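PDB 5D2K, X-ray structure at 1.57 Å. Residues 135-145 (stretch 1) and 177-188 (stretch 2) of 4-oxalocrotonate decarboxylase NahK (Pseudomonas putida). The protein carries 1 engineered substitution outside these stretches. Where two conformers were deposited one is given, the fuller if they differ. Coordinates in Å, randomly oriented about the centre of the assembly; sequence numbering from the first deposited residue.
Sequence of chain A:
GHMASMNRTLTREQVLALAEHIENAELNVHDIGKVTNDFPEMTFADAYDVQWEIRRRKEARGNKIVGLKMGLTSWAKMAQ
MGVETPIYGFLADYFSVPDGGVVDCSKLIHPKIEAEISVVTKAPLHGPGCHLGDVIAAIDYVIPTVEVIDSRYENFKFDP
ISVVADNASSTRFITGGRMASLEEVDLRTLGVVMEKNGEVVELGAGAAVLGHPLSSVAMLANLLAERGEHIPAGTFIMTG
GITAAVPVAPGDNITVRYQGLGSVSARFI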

ATOM      1  N   VAL A 135     -15.067  12.720  -3.836  1.00 13.15           N
ATOM      2  CA  VAL A 135     -14.266  11.675  -4.466  1.00 12.29           C
ATOM      3  C   VAL A 135     -15.024  10.959  -5.581  1.00 12.08           C
ATOM      4  O   VAL A 135     -14.440  10.508  -6.563  1.00 12.14           O
ATOM      5  CB  VAL A 135     -13.807  10.631  -3.399  1.00 15.69           C
ATOM      6  CG1 VAL A 135     -13.224   9.372  -4.037  1.00 20.57           C
ATOM      7  CG2 VAL A 135     -12.811  11.265  -2.423  1.00 15.38           C
ATOM      8  N   ILE A 136     -16.342  10.850  -5.423  1.00 10.79           N
ATOM      9  CA  ILE A 136     -17.123   9.897  -6.211  1.00 10.43           C
ATOM     10  C   ILE A 136     -16.965  10.084  -7.717  1.00 11.78           C
ATOM     11  O   ILE A 136     -16.612   9.145  -8.423  1.00 11.33           O
ATOM     12  CB  ILE A 136     -18.618   9.965  -5.829  1.00  9.72           C
ATOM     13  CG1 ILE A 136     -18.779   9.640  -4.338  1.00 10.62           C
ATOM     14  CG2 ILE A 136     -19.427   9.008  -6.685  1.00 12.17           C
ATOM     15  CD1 ILE A 136     -20.148  10.058  -3.762  1.00 12.56           C
ATOM     16  N   ALA A 137     -17.182  11.301  -8.206  1.00 11.93           N
ATOM     17  CA  ALA A 137     -17.153  11.541  -9.649  1.00 13.69           C
ATOM     18  C   ALA A 137     -15.741  11.452 -10.222  1.00 13.06           C
ATOM     19  O   ALA A 137     -15.566  11.299 -11.433  1.00 16.73           O
ATOM     20  CB  ALA A 137     -17.751  12.888  -9.959  1.00 16.82           C
ATOM     21  N   ALA A 138     -14.743  11.551  -9.354  1.00 11.23           N
ATOM     22  CA  ALA A 138     -13.355  11.460  -9.789  1.00 12.44           C
ATOM     23  C   ALA A 138     -12.910  10.013 -10.039  1.00 13.55           C
ATOM     24  O   ALA A 138     -11.826   9.794 -10.576  1.00 13.33           O
ATOM     25  CB  ALA A 138     -12.445  12.122  -8.768  1.00 14.58           C
ATOM     26  N   ILE A 139     -13.730   9.030  -9.663  1.00 10.79           N
ATOM     27  CA  ILE A 139     -13.368   7.627  -9.875  1.00 11.74           C
ATOM     28  C   ILE A 139     -13.724   7.162 -11.283  1.00 13.08           C
ATOM     29  O   ILE A 139     -14.884   7.238 -11.701  1.00 16.77           O
ATOM     30  CB  ILE A 139     -14.062   6.701  -8.860  1.00 11.55           C
ATOM     31  CG1 ILE A 139     -13.755   7.157  -7.426  1.00 11.00           C
ATOM     32  CG2 ILE A 139     -13.619   5.244  -9.081  1.00 11.19           C
ATOM     33  CD1 ILE A 139     -12.267   7.320  -7.133  1.00 10.65           C
ATOM     34  N   ASP A 140     -12.724   6.664 -12.002  1.00 10.87           N
ATOM     35  CA  ASP A 140     -12.905   6.163 -13.366  1.00  9.20           C
ATOM     36  C   ASP A 140     -13.379   4.717 -13.328  1.00 13.21           C
ATOM     37  O   ASP A 140     -14.441   4.387 -13.855  1.00 19.25           O
ATOM     38  CB  ASP A 140     -11.576   6.295 -14.131  1.00 12.10           C
ATOM     39  CG  ASP A 140     -11.742   6.250 -15.640  1.00 17.59           C
ATOM     40  OD1 ASP A 140     -12.840   5.909 -16.119  1.00 18.12           O
ATOM     41  OD2 ASP A 140     -10.751   6.562 -16.336  1.00 17.89           O
ATOM     42  N   TYR A 141     -12.602   3.858 -12.683  1.00 10.26           N
ATOM     43  CA  TYR A 141     -12.983   2.453 -12.546  1.00 11.01           C
ATOM     44  C   TYR A 141     -12.255   1.822 -11.356  1.00 10.43           C
ATOM     45  O   TYR A 141     -11.401   2.454 -10.722  1.00 10.47           O
ATOM     46  CB  TYR A 141     -12.698   1.679 -13.843  1.00 13.10           C
ATOM     47  CG  TYR A 141     -11.270   1.766 -14.346  1.00 12.65           C
ATOM     48  CD1 TYR A 141     -10.849   2.840 -15.130  1.00 10.78           C
ATOM     49  CD2 TYR A 141     -10.353   0.764 -14.060  1.00 11.53           C
ATOM     50  CE1 TYR A 141      -9.542   2.923 -15.596  1.00 11.74           C
ATOM     51  CE2 TYR A 141      -9.041   0.834 -14.523  1.00 11.74           C
ATOM     52  CZ  TYR A 141      -8.648   1.915 -15.289  1.00 14.21           C
ATOM     53  OH  TYR A 141      -7.350   1.982 -15.744  1.00 13.45           O
ATOM     54  N   VAL A 142     -12.619   0.584 -11.043  1.00 10.30           N
ATOM     55  CA  VAL A 142     -12.067  -0.115  -9.889  1.00 10.90           C
ATOM     56  C   VAL A 142     -11.283  -1.348 -10.348  1.00 12.04           C
ATOM     57  O   VAL A 142     -11.578  -1.902 -11.409  1.00 13.05           O
ATOM     58  CB  VAL A 142     -13.179  -0.513  -8.903  1.00 13.64           C
ATOM     59  CG1 VAL A 142     -14.078   0.700  -8.624  1.00 15.37           C
ATOM     60  CG2 VAL A 142     -13.987  -1.680  -9.449  1.00 16.37           C
ATOM     61  N   ILE A 143     -10.278  -1.738  -9.558  1.00  9.61           N
ATOM     62  CA  ILE A 143      -9.370  -2.834  -9.898  0.56 11.36           C
ATOM     63  C   ILE A 143      -9.102  -3.745  -8.704  1.00 10.76           C
ATOM     64  O   ILE A 143      -8.474  -3.314  -7.738  1.00 10.63           O
ATOM     65  CB  ILE A 143      -8.013  -2.299 -10.401  0.56 12.10           C
ATOM     66  CG1 ILE A 143      -8.193  -1.467 -11.675  0.56 11.17           C
ATOM     67  CG2 ILE A 143      -7.030  -3.438 -10.639  0.56 12.78           C
ATOM     68  CD1 ILE A 143      -6.911  -0.810 -12.136  0.56 14.69           C
ATOM     69  N   PRO A 144      -9.569  -5.009  -8.768  1.00  9.06           N
ATOM     70  CA  PRO A 144      -9.185  -5.972  -7.723  1.00  9.95           C
ATOM     71  C   PRO A 144      -7.667  -6.084  -7.648  1.00 10.67           C
ATOM     72  O   PRO A 144      -7.029  -6.249  -8.687  1.00  9.51           O
ATOM     73  CB  PRO A 144      -9.822  -7.277  -8.199  1.00  9.22           C
ATOM     74  CG  PRO A 144     -11.060  -6.819  -8.939  1.00  8.94           C
ATOM     75  CD  PRO A 144     -10.564  -5.578  -9.696  1.00 10.10           C
ATOM     76  N   THR A 145      -7.100  -5.943  -6.451  1.00  7.71           N
ATOM     77  CA  THR A 145      -5.648  -5.879  -6.299  1.00  8.25           C
ATOM     78  C   THR A 145      -5.198  -6.590  -5.031  1.00 10.40           C
ATOM     79  O   THR A 145      -5.729  -6.328  -3.949  1.00 12.33           O
ATOM     80  CB  THR A 145      -5.141  -4.415  -6.228  1.00  9.32           C
ATOM     81  OG1 THR A 145      -5.636  -3.665  -7.340  1.00 10.25           O
ATOM     82  CG2 THR A 145      -3.611  -4.352  -6.234  1.00 11.61           C
ATOM     83  N   GLY A 177      -8.780  -9.961 -12.010  1.00 13.00           N
ATOM     84  CA  GLY A 177     -10.230 -10.013 -12.042  1.00 16.00           C
ATOM     85  C   GLY A 177     -10.822  -9.032 -13.039  1.00 14.39           C
ATOM     86  O   GLY A 177     -10.199  -8.681 -14.039  1.00 18.10           O
ATOM     87  N   ARG A 178     -12.038  -8.575 -12.756  1.00 12.04           N
ATOM     88  CA  ARG A 178     -12.750  -7.664 -13.650  1.00 13.02           C
ATOM     89  C   ARG A 178     -12.668  -6.204 -13.194  1.00 13.94           C
ATOM     90  O   ARG A 178     -12.978  -5.904 -12.038  1.00 17.74           O
ATOM     91  CB  ARG A 178     -14.209  -8.119 -13.766  1.00 16.94           C
ATOM     92  CG  ARG A 178     -14.329  -9.583 -14.194  1.00 23.83           C
ATOM     93  CD  ARG A 178     -15.737 -10.148 -14.015  1.00 34.13           C
ATOM     94  NE  ARG A 178     -16.682  -9.603 -14.983  1.00 38.42           N
ATOM     95  CZ  ARG A 178     -17.094 -10.244 -16.071  1.00 36.77           C
ATOM     96  NH1 ARG A 178     -16.642 -11.465 -16.337  1.00 32.40           N
ATOM     97  NH2 ARG A 178     -17.961  -9.664 -16.892  1.00 34.27           N
ATOM     98  N   MET A 179     -12.291  -5.314 -14.112  0.53 15.25           N
ATOM     99  CA  MET A 179     -11.975  -3.919 -13.788  0.53 17.06           C
ATOM    100  C   MET A 179     -13.064  -2.957 -14.268  0.53 18.97           C
ATOM    101  O   MET A 179     -12.969  -2.407 -15.367  0.53 21.21           O
ATOM    102  CB  MET A 179     -10.616  -3.534 -14.395  0.53 14.25           C
ATOM    103  CG  MET A 179      -9.447  -4.435 -13.956  0.53 12.21           C
ATOM    104  SD  MET A 179      -7.778  -3.952 -14.495  0.53 14.62           S
ATOM    105  CE  MET A 179      -6.836  -5.402 -14.010  0.53 16.83           C
ATOM    106  N   ALA A 180     -14.085  -2.744 -13.433  1.00 16.59           N
ATOM    107  CA  ALA A 180     -15.316  -2.087 -13.864  1.00 18.79           C
ATOM    108  C   ALA A 180     -15.566  -0.671 -13.334  1.00 14.20           C
ATOM    109  O   ALA A 180     -14.976  -0.232 -12.355  1.00 12.45           O
ATOM    110  CB  ALA A 180     -16.486  -2.963 -13.484  1.00 20.34           C
ATOM    111  N   SER A 181     -16.476   0.030 -14.004  1.00 17.01           N
ATOM    112  CA  SER A 181     -16.921   1.356 -13.580  1.00 15.43           C
ATOM    113  C   SER A 181     -17.483   1.353 -12.166  1.00 16.28           C
ATOM    114  O   SER A 181     -18.104   0.390 -11.736  1.00 15.88           O
ATOM    115  CB  SER A 181     -17.985   1.882 -14.547  1.00 20.35           C
ATOM    116  OG  SER A 181     -17.451   2.014 -15.852  1.00 31.33           O
ATOM    117  N   LEU A 182     -17.270   2.451 -11.449  1.00 15.54           N
ATOM    118  CA  LEU A 182     -17.736   2.541 -10.074  1.00 16.09           C
ATOM    119  C   LEU A 182     -19.244   2.324  -9.921  1.00 16.94           C
ATOM    120  O   LEU A 182     -19.685   1.695  -8.966  1.00 19.13           O
ATOM    121  CB  LEU A 182     -17.349   3.898  -9.474  1.00 18.00           C
ATOM    122  CG  LEU A 182     -17.784   4.132  -8.028  1.00 17.42           C
ATOM    123  CD1 LEU A 182     -17.195   3.070  -7.080  1.00 15.93           C
ATOM    124  CD2 LEU A 182     -17.395   5.536  -7.592  1.00 15.91           C
ATOM    125  N   GLU A 183     -20.057   2.802 -10.857  1.00 18.89           N
ATOM    126  CA  GLU A 183     -21.507   2.706 -10.705  0.50 19.91           C
ATOM    127  C   GLU A 183     -21.995   1.256 -10.724  1.00 21.73           C
ATOM    128  O   GLU A 183     -23.102   0.956 -10.277  1.00 22.68           O
ATOM    129  CB  GLU A 183     -22.216   3.509 -11.795  0.50 24.12           C
ATOM    130  CG  GLU A 183     -22.176   2.870 -13.169  0.50 24.10           C
ATOM    131  CD  GLU A 183     -22.902   3.703 -14.209  0.50 24.84           C
ATOM    132  OE1 GLU A 183     -23.522   4.720 -13.826  0.50 22.05           O
ATOM    133  OE2 GLU A 183     -22.854   3.343 -15.403  0.50 23.53           O
ATOM    134  N   GLU A 184     -21.161   0.355 -11.253  1.00 19.13           N
ATOM    135  CA  GLU A 184     -21.494  -1.070 -11.333  1.00 21.54           C
ATOM    136  C   GLU A 184     -21.074  -1.875 -10.104  1.00 23.52           C
ATOM    137  O   GLU A 184     -21.417  -3.053  -9.977  1.00 21.28           O
ATOM    138  CB  GLU A 184     -20.819  -1.719 -12.542  1.00 22.14           C
ATOM    139  CG  GLU A 184     -21.121  -1.117 -13.892  1.00 25.63           C
ATOM    140  CD  GLU A 184     -20.299  -1.795 -14.976  1.00 35.43           C
ATOM    141  OE1 GLU A 184     -19.349  -1.173 -15.498  1.00 33.57           O
ATOM    142  OE2 GLU A 184     -20.589  -2.968 -15.283  1.00 37.63           O
ATOM    143  N   VAL A 185     -20.296  -1.259  -9.225  1.00 16.03           N
ATOM    144  CA  VAL A 185     -19.691  -1.961  -8.095  0.72 17.56           C
ATOM    145  C   VAL A 185     -19.948  -1.237  -6.774  1.00 18.89           C
ATOM    146  O   VAL A 185     -19.608  -0.057  -6.626  1.00 24.20           O
ATOM    147  CB  VAL A 185     -18.160  -2.112  -8.269  0.72 17.66           C
ATOM    148  CG1 VAL A 185     -17.594  -3.066  -7.210  0.72 19.44           C
ATOM    149  CG2 VAL A 185     -17.809  -2.597  -9.680  0.72 17.98           C
ATOM    150  N   ASP A 186     -20.527  -1.943  -5.813  1.00 14.88           N
ATOM    151  CA  ASP A 186     -20.710  -1.396  -4.475  1.00 12.69           C
ATOM    152  C   ASP A 186     -19.459  -1.697  -3.657  1.00 13.83           C
ATOM    153  O   ASP A 186     -19.261  -2.827  -3.211  1.00 14.95           O
ATOM    154  CB  ASP A 186     -21.958  -1.994  -3.817  1.00 13.23           C
ATOM    155  CG  ASP A 186     -22.304  -1.337  -2.484  1.00 15.85           C
ATOM    156  OD1 ASP A 186     -21.390  -0.937  -1.734  1.00 15.94           O
ATOM    157  OD2 ASP A 186     -23.513  -1.228  -2.177  1.00 19.41           O
ATOM    158  N   LEU A 187     -18.606  -0.698  -3.472  1.00 11.94           N
ATOM    159  CA  LEU A 187     -17.342  -0.932  -2.774  1.00 11.68           C
ATOM    160  C   LEU A 187     -17.526  -1.159  -1.282  1.00 13.19           C
ATOM    161  O   LEU A 187     -16.637  -1.701  -0.624  1.00 13.70           O
ATOM    162  CB  LEU A 187     -16.384   0.239  -2.998  1.00 10.77           C
ATOM    163  CG  LEU A 187     -15.964   0.423  -4.456  1.00 11.08           C
ATOM    164  CD1 LEU A 187     -14.995   1.596  -4.581  1.00 15.50           C
ATOM    165  CD2 LEU A 187     -15.346  -0.863  -5.021  1.00 16.40           C
ATOM    166  N   ARG A 188     -18.669  -0.741  -0.742  1.00 12.56           N
ATOM    167  CA  ARG A 188     -18.924  -0.932   0.686  1.00 11.11           C
ATOM    168  C   ARG A 188     -19.265  -2.387   0.996  1.00 11.42           C
ATOM    169  O   ARG A 188     -18.801  -2.946   2.002  1.00 13.72           O
ATOM    170  CB  ARG A 188     -20.061  -0.013   1.157  1.00 13.58           C
ATOM    171  CG  ARG A 188     -20.318  -0.088   2.657  1.00 15.24           C
ATOM    172  CD  ARG A 188     -21.502   0.794   3.055  1.00 15.33           C
ATOM    173  NE  ARG A 188     -22.758   0.343   2.463  1.00 14.86           N
ATOM    174  CZ  ARG A 188     -23.635  -0.446   3.078  1.00 18.43           C
ATOM    175  NH1 ARG A 188     -23.380  -0.901   4.297  1.00 18.49           N
ATOM    176  NH2 ARG A 188     -24.762  -0.787   2.472  1.00 18.47           N
TER
HETATM  177  O   HOH W   1     -16.612   4.793 -12.654  1.00 28.94           O

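A strand, 139-145, meets a mostly irregular segment here, and a direct hydrogen bond joins them: Val 142 N donates to Ala 180 O over 2.8 Å, with an N-H...O angle of 157°. Next to it, Val 142 O lies 3.1 Å from Met 179 CA, a CA-H...O contact with an angle of 128° at the hydrogen. Val 142 thus engages the second stretch through both of its backbone polar atoms.

The CA atoms of Tyr 141 and Ser 181 approach to 4.2 Å, and beside this pair a water links the two backbones. Water 1 accepts from Leu 182 N at 2.7 Å and donates to Asp 140 O at 2.5 Å and to Ile 139 O at 3.1 Å. Asp 140 O and Leu 182 N are themselves 4.2 Å apart, too far for a direct bond, so the water closes the gap.

The apolar contact centres on Val 142, which has 101 Å² covered by the other stretch. Its branched side chain uses both methyls: CG2 packs on Val 185 CG2 at 3.9 Å, while CG1 lies 4.1 Å from Leu 187 CD2 and 4.2 Å from Leu 182 CD1. Leu 182 (chi1 t, chi2 p) starts sideways, but its end comes nearer, bringing CD2 to 3.8 Å from Ile 139 CB and 4.1 Å from Ile 136 CG2. Its forked tip thereby spans residues well separated along stretch 1.

Met 179 is exposed, yet 79 Å² of it is covered. Its extended chain (m, t, t) suits this reach, with SD 3.8 Å from Ile 143 CG1 and CB 4.3 Å from Tyr 141 CD2. Pro 144, lacking an amide hydrogen, presents CD to Arg 178 O at 3.4 Å. Gly 177 has a phi of 60°, favourable to glycine; an ideal CB would sit a tight 3.4 Å from Pro 144 CG. Together the stretches bury 565 Å².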